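Side-chain contact in GH62 arabinofuranosidase (Podospora anserina, PDB 4N4B), which probably hydrolyses terminal alpha-L-arabinofuranoside residues from xylan, as a calcium-containing beta-propeller enzyme of glycoside hydrolase family 62: residues 245-250 with 256-261. Sequence-based numbering, arbitrary orientation.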
# COMPACT_ATOMS: atom_id res chain seq x y z
N SER A 245 3.12 -5.75 12.34
CA SER A 245 3.39 -4.35 12.68
C SER A 245 4.54 -4.18 13.69
O SER A 245 4.82 -5.05 14.57
CB SER A 245 2.18 -3.73 13.28
OG SER A 245 1.68 -4.32 14.46
N TRP A 246 5.20 -3.05 13.50
CA TRP A 246 6.35 -2.62 14.35
C TRP A 246 6.24 -1.13 14.48
O TRP A 246 5.61 -0.37 13.72
CB TRP A 246 7.67 -2.91 13.66
CG TRP A 246 8.02 -4.33 13.40
CD1 TRP A 246 8.96 -5.16 14.08
CD2 TRP A 246 7.56 -5.19 12.33
NE1 TRP A 246 9.03 -6.33 13.56
CE2 TRP A 246 8.19 -6.44 12.45
CE3 TRP A 246 6.66 -4.99 11.25
CZ2 TRP A 246 8.04 -7.47 11.53
CZ3 TRP A 246 6.47 -5.98 10.37
CH2 TRP A 246 7.13 -7.21 10.49
N THR A 247 6.91 -0.60 15.52
CA THR A 247 7.11 0.82 15.69
C THR A 247 8.59 1.23 15.84
O THR A 247 9.40 0.43 16.14
CB THR A 247 6.30 1.43 16.84
OG1 THR A 247 6.75 0.90 18.09
CG2 THR A 247 4.82 1.16 16.65
N ALA A 248 8.87 2.49 15.61
CA ALA A 248 10.20 3.02 15.72
C ALA A 248 10.20 4.51 15.99
O ALA A 248 9.30 5.20 15.69
CB ALA A 248 10.96 2.78 14.42
N ASP A 249 11.33 4.98 16.50
CA ASP A 249 11.58 6.40 16.66
C ASP A 249 12.14 7.05 15.44
O ASP A 249 12.19 8.23 15.39
CB ASP A 249 12.58 6.62 17.78
CG ASP A 249 12.04 6.27 19.11
OD1 ASP A 249 10.88 6.43 19.38
OD2 ASP A 249 12.86 5.81 19.86
N SER A 250 12.61 6.26 14.50
CA SER A 250 13.16 6.78 13.25
C SER A 250 12.67 5.94 12.07
O SER A 250 12.45 4.80 12.22
CB SER A 250 14.70 6.76 13.26
OG SER A 250 15.27 7.00 12.03
N GLN A 256 10.70 -2.11 16.58
CA GLN A 256 10.28 -2.91 17.75
C GLN A 256 8.91 -3.53 17.40
O GLN A 256 8.00 -2.77 17.03
CB GLN A 256 10.18 -1.97 18.97
CG GLN A 256 9.62 -2.58 20.24
CD GLN A 256 9.27 -1.54 21.34
OE1 GLN A 256 9.51 -0.32 21.20
NE2 GLN A 256 8.69 -2.04 22.46
N GLY A 257 8.70 -4.78 17.68
CA GLY A 257 7.42 -5.42 17.37
C GLY A 257 6.35 -4.81 18.12
O GLY A 257 6.47 -4.36 19.27
N LEU A 258 5.22 -4.60 17.43
CA LEU A 258 3.98 -4.12 17.98
C LEU A 258 3.02 -5.28 18.13
O LEU A 258 2.92 -5.95 19.16
CB LEU A 258 3.43 -2.95 17.22
CG LEU A 258 2.15 -2.35 17.79
CD1 LEU A 258 2.31 -1.67 19.17
CD2 LEU A 258 1.50 -1.38 16.80
N ALA A 259 2.41 -5.68 17.02
CA ALA A 259 1.54 -6.84 16.89
C ALA A 259 2.01 -7.55 15.67
O ALA A 259 1.66 -7.15 14.54
CB ALA A 259 0.06 -6.38 16.78
N ASN A 260 2.86 -8.56 15.81
CA ASN A 260 3.53 -9.17 14.69
C ASN A 260 3.64 -10.69 14.76
O ASN A 260 4.51 -11.29 14.13
CB ASN A 260 4.94 -8.53 14.48
CG ASN A 260 5.92 -8.84 15.57
OD1 ASN A 260 5.60 -9.49 16.55
ND2 ASN A 260 7.09 -8.26 15.42
N THR A 261 2.70 -11.27 15.49
CA THR A 261 2.60 -12.72 15.51
C THR A 261 1.25 -13.19 15.08
O THR A 261 0.29 -12.38 15.14
CB THR A 261 2.85 -13.25 16.98
OG1 THR A 261 1.92 -12.76 17.89
CG2 THR A 261 4.27 -12.90 17.48
O HOH W 1 6.12 -1.43 19.34
O HOH W 2 9.23 1.75 19.30
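S245 grips one carbonyl twice: its backbone N, at 3.0 Å, and its hydroxyl OG, at 2.8 Å, both donate to A259 O. The two donors arrive from the same face of the carbonyl plane and well above it; placing OG between the backbone N and the carbonyl carbon (chi1 60°) swings the hydroxyl alongside the N-H. S245 O in turn accepts a fairly straight bond from L258 N at 2.9 Å, so that L258 and A259 together face one residue. A classic beta bulge sets two residues of one strand opposite one of its neighbour, here just past the end of strand 256-257. Beyond it the pairing is regular, T247 and Q256 exchanging two backbone bonds. The hairpin thus formed, strands 241-248 and 256-257, closes the outer edge of a four-stranded antiparallel blade of the propeller. N260 stands its amide steeply on one face of the W246 indole, ND2 3.2 Å above the ring plane and offset toward the rim, the two planes 77° apart. The ring also packs obliquely against the G257 backbone in van der Waals contact, W246 CD1 lying 3.6 Å from G257 N. A serine in place of W246 would probably open a gap beneath the N260 amide and leave that group freer to turn. On the T247 side, water 2 bridges T247 OG1 to Q256 OE1, while water 1 links the same hydroxyl to G257 O.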